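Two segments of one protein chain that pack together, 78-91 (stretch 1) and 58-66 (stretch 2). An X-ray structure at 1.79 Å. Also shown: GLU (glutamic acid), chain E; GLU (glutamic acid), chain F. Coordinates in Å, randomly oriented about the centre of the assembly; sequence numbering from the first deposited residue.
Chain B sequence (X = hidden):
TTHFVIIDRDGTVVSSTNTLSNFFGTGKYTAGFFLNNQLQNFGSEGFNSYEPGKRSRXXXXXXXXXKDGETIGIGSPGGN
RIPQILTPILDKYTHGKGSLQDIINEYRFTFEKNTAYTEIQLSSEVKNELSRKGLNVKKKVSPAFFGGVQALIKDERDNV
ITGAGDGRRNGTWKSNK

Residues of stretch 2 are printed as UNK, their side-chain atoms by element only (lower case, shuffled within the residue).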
# COMPACT_ATOMS: atom_id res chain seq x y z
N GLY B 78 -6.25 2.86 -0.11
CA GLY B 78 -7.64 3.15 -0.50
C GLY B 78 -8.63 1.99 -0.48
O GLY B 78 -9.69 2.10 -1.05
N GLY B 79 -8.30 0.90 0.21
CA GLY B 79 -9.28 -0.16 0.49
C GLY B 79 -9.93 -0.72 -0.74
O GLY B 79 -9.26 -0.93 -1.75
N ASN B 80 -11.26 -0.87 -0.73
CA ASN B 80 -11.94 -1.44 -1.89
C ASN B 80 -12.00 -0.54 -3.13
O ASN B 80 -12.58 -0.95 -4.14
CB ASN B 80 -13.36 -1.97 -1.52
CG ASN B 80 -14.32 -0.88 -1.04
OD1 ASN B 80 -14.15 0.30 -1.34
ND2 ASN B 80 -15.36 -1.29 -0.31
N ARG B 81 -11.40 0.65 -3.05
CA ARG B 81 -11.35 1.61 -4.17
C ARG B 81 -10.06 1.51 -4.99
O ARG B 81 -9.97 2.05 -6.09
CB ARG B 81 -11.54 3.04 -3.65
CG ARG B 81 -12.92 3.21 -3.06
CD ARG B 81 -13.16 4.42 -2.26
NE ARG B 81 -12.11 4.75 -1.32
CZ ARG B 81 -11.99 4.29 -0.08
NH1 ARG B 81 -12.82 3.39 0.40
NH2 ARG B 81 -10.99 4.71 0.67
N ILE B 82 -9.08 0.76 -4.47
CA ILE B 82 -7.73 0.78 -5.02
C ILE B 82 -7.69 0.63 -6.53
O ILE B 82 -7.08 1.46 -7.21
CB ILE B 82 -6.81 -0.23 -4.32
CG1 ILE B 82 -6.43 0.29 -2.91
CG2 ILE B 82 -5.55 -0.48 -5.18
CD1 ILE B 82 -5.71 -0.74 -2.02
N PRO B 83 -8.28 -0.45 -7.08
CA PRO B 83 -8.21 -0.59 -8.53
C PRO B 83 -9.04 0.43 -9.30
O PRO B 83 -8.71 0.73 -10.43
CB PRO B 83 -8.70 -2.00 -8.79
CG PRO B 83 -9.53 -2.32 -7.64
CD PRO B 83 -8.97 -1.59 -6.45
N GLN B 84 -10.07 0.98 -8.67
CA GLN B 84 -10.80 2.13 -9.24
C GLN B 84 -9.97 3.40 -9.28
O GLN B 84 -10.18 4.24 -10.12
CB GLN B 84 -12.08 2.40 -8.47
CG GLN B 84 -13.12 1.28 -8.66
CD GLN B 84 -14.47 1.72 -8.19
OE1 GLN B 84 -14.98 1.26 -7.16
NE2 GLN B 84 -15.03 2.68 -8.88
N ILE B 85 -9.07 3.55 -8.33
CA ILE B 85 -8.15 4.65 -8.31
C ILE B 85 -7.08 4.49 -9.38
O ILE B 85 -6.83 5.43 -10.16
CB ILE B 85 -7.53 4.79 -6.89
CG1 ILE B 85 -8.62 5.25 -5.90
CG2 ILE B 85 -6.33 5.75 -6.89
CD1 ILE B 85 -8.37 4.90 -4.46
N LEU B 86 -6.47 3.29 -9.45
CA LEU B 86 -5.34 3.06 -10.34
C LEU B 86 -5.69 2.97 -11.82
O LEU B 86 -4.87 3.34 -12.67
CB LEU B 86 -4.53 1.83 -9.89
CG LEU B 86 -3.74 2.02 -8.57
CD1 LEU B 86 -3.17 0.71 -8.04
CD2 LEU B 86 -2.62 3.10 -8.71
N THR B 87 -6.88 2.45 -12.16
CA THR B 87 -7.18 2.17 -13.57
C THR B 87 -7.24 3.42 -14.46
O THR B 87 -6.55 3.44 -15.46
CB THR B 87 -8.43 1.28 -13.73
OG1 THR B 87 -8.16 0.03 -13.15
CG2 THR B 87 -8.83 1.09 -15.20
N PRO B 88 -8.02 4.46 -14.08
CA PRO B 88 -8.01 5.68 -14.88
C PRO B 88 -6.62 6.36 -14.92
O PRO B 88 -6.22 6.91 -15.94
CB PRO B 88 -9.07 6.56 -14.22
CG PRO B 88 -9.84 5.71 -13.30
CD PRO B 88 -8.94 4.56 -12.94
N ILE B 89 -5.85 6.23 -13.85
CA ILE B 89 -4.52 6.81 -13.84
C ILE B 89 -3.62 6.18 -14.90
O ILE B 89 -3.09 6.88 -15.77
CB ILE B 89 -3.88 6.73 -12.43
CG1 ILE B 89 -4.62 7.69 -11.48
CG2 ILE B 89 -2.40 7.07 -12.54
CD1 ILE B 89 -4.22 7.55 -10.02
N LEU B 90 -3.50 4.86 -14.87
CA LEU B 90 -2.72 4.09 -15.86
C LEU B 90 -3.30 4.19 -17.29
O LEU B 90 -2.54 4.27 -18.26
CB LEU B 90 -2.58 2.62 -15.40
CG LEU B 90 -1.60 2.47 -14.20
CD1 LEU B 90 -1.65 1.11 -13.56
CD2 LEU B 90 -0.17 2.82 -14.65
N ASP B 91 -4.63 4.24 -17.42
CA ASP B 91 -5.32 4.42 -18.72
C ASP B 91 -4.89 5.74 -19.37
O ASP B 91 -4.49 5.77 -20.53
CB ASP B 91 -6.85 4.46 -18.53
CG ASP B 91 -7.60 4.69 -19.84
OD1 ASP B 91 -7.43 3.85 -20.75
OD2 ASP B 91 -8.34 5.70 -19.95
N UNK B 58 -7.97 -8.78 0.08
CA UNK B 58 -7.66 -7.36 0.11
C UNK B 58 -7.59 -6.82 -1.30
O UNK B 58 -7.22 -7.52 -2.25
c UNK B 58 -5.21 -7.86 0.34
c UNK B 58 -6.34 -7.04 0.89
o UNK B 58 -6.04 -5.64 0.78
N UNK B 59 -7.94 -5.57 -1.44
CA UNK B 59 -7.90 -4.92 -2.71
C UNK B 59 -6.54 -4.31 -3.01
O UNK B 59 -6.35 -3.77 -4.06
c UNK B 59 -11.28 -4.79 -2.35
c UNK B 59 -11.78 -5.05 -4.97
c UNK B 59 -10.33 -4.42 -3.24
c UNK B 59 -12.46 -5.30 -2.77
c UNK B 59 -9.00 -3.87 -2.77
c UNK B 59 -12.71 -5.42 -4.07
c UNK B 59 -10.59 -4.56 -4.56
N UNK B 60 -5.62 -4.38 -2.07
CA UNK B 60 -4.23 -3.95 -2.30
C UNK B 60 -3.65 -4.63 -3.53
O UNK B 60 -3.87 -5.82 -3.75
se UNK B 60 -2.35 -3.77 1.57
c UNK B 60 -3.36 -4.25 -1.08
c UNK B 60 -2.98 -5.51 2.22
c UNK B 60 -3.65 -3.40 0.16
N UNK B 61 -2.91 -3.88 -4.32
CA UNK B 61 -2.39 -4.35 -5.57
C UNK B 61 -1.06 -3.72 -6.03
O UNK B 61 -1.02 -3.08 -7.02
c UNK B 61 -3.41 -4.22 -6.61
N UNK B 62 0.01 -3.96 -5.30
CA UNK B 62 1.33 -3.48 -5.74
C UNK B 62 1.62 -4.08 -7.12
O UNK B 62 1.32 -5.25 -7.35
c UNK B 62 0.09 -4.79 -4.09
c UNK B 62 1.52 -5.13 -3.98
c UNK B 62 2.29 -3.99 -4.67
N UNK B 63 2.15 -3.25 -8.02
CA UNK B 63 2.19 -3.55 -9.44
C UNK B 63 3.50 -2.99 -10.04
O UNK B 63 4.01 -1.96 -9.61
o UNK B 63 -0.25 -3.63 -9.61
c UNK B 63 0.91 -2.98 -10.14
c UNK B 63 0.91 -3.18 -11.72
N UNK B 64 4.03 -3.70 -11.05
CA UNK B 64 5.16 -3.25 -11.85
C UNK B 64 4.76 -3.49 -13.32
O UNK B 64 4.15 -4.51 -13.63
c UNK B 64 7.56 -3.83 -12.52
c UNK B 64 6.48 -4.04 -11.49
c UNK B 64 6.97 -3.64 -10.07
N UNK B 65 5.07 -2.52 -14.16
CA UNK B 65 4.87 -2.59 -15.60
C UNK B 65 6.20 -2.44 -16.30
O UNK B 65 6.95 -1.53 -15.96
c UNK B 65 2.34 -0.72 -14.30
c UNK B 65 1.57 -1.02 -16.65
c UNK B 65 3.98 -1.44 -16.06
c UNK B 65 2.53 -1.51 -15.57
N UNK B 66 6.51 -3.30 -17.27
CA UNK B 66 7.79 -3.19 -17.98
C UNK B 66 7.61 -3.40 -19.48
O UNK B 66 6.91 -4.32 -19.92
c UNK B 66 10.15 -5.15 -15.52
n UNK B 66 12.58 -5.83 -15.36
c UNK B 66 11.58 -4.91 -16.01
c UNK B 66 9.17 -4.10 -15.99
c UNK B 66 8.82 -4.21 -17.47
N GLU E . -13.38 1.91 4.54
CA GLU E . -12.17 1.05 4.65
C GLU E . -10.94 1.61 3.92
O GLU E . -11.04 2.56 3.12
CB GLU E . -12.45 -0.38 4.17
CG GLU E . -12.47 -0.56 2.67
CD GLU E . -12.37 -2.03 2.30
OE1 GLU E . -11.34 -2.65 2.67
OE2 GLU E . -13.31 -2.55 1.65
N GLU F . -9.80 0.97 4.17
CA GLU F . -8.49 1.51 3.82
C GLU F . -7.43 0.41 3.60
O GLU F . -7.26 -0.43 4.48
CB GLU F . -8.07 2.45 4.95
CG GLU F . -6.58 2.75 5.04
CD GLU F . -6.07 3.60 3.91
OE1 GLU F . -6.72 3.68 2.85
OE2 GLU F . -4.98 4.17 4.11
OXT GLU F . -6.72 0.32 2.57

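Position 58 has three side-chain atoms: one carbon carrying an oxygen and a second carbon. It touches nothing on stretch 1. The oxygen accepts a hydrogen bond from the backbone N of position 60. This is Thr58, and the distance from N of position 60 to Thr58 OG1 is 3.1 Å.

Position 59 has seven carbons, one leading into a six-membered ring. There is no oxygen on the ring. CB of position 59 lies 3.1 Å from Gly79 O, and the ring lies against Asn80 and Pro83. This is Phe59. Its CD2 is 3.4 Å from Asn80 CA, and its CD1 is 3.9 Å from Pro83 CD. Asn80 O sits over one face of the ring.

Position 60 has two carbons, a selenium and a last carbon, unbranched. Its CA-to-CB bond points away from stretch 1, yet Ile82 CD1 comes within 3.5 Å of CA of position 60. Selenium identifies selenomethionine, written here as Met60. Ile82 CD1 is also 4.0 Å from Met60 CG.

Position 61 has a single side-chain carbon. Its CB points toward stretch 1, near Ile82. This is Ala61. The closest approaches are Ile82 CG2 to Ala61 N at 4.4 Å and Leu86 CD1 to Ala61 O at 4.5 Å; Ala61 CB is 4.5 Å from Ile82 CG2.

Position 62 has three carbons that close a ring onto the backbone N. It points away and makes no contact. This is Pro62.

Position 63 has one carbon carrying an oxygen and a carbon. It points toward stretch 1 but stays beyond contact distance. The shape suits threonine, and this is Thr63. Thr63 OG1 donates a hydrogen bond to Ala61 O at 2.8 Å.

Position 64 has three carbons, forked at the first, out of reach of stretch 1. This is Val64.

Position 65 has four carbons, forked at the second. They reach toward Leu90. This is Leu65, with CD1 4.4 Å from Leu90 CD2.

Position 66 has four carbons in a row ending in nitrogen, also out of reach. This is Lys66.

No hydrogen bond crosses between the stretches. The contact is mainly apolar packing and buries 376 Å² in total. Phe59 has the largest covered area and packs where stretch 1 enters its helix. Ile82, Leu86 and Leu90 follow at four-residue spacing, about one helical turn each, so all three point toward stretch 2. The fit is close around Phe59 and Met60. It is looser at Leu90, where the nearest CA atoms, Leu90 CA and Leu65 CA, are 10.1 Å apart and the side chains span the gap.

Stretch 2 (58-66) TFMAPTVLK
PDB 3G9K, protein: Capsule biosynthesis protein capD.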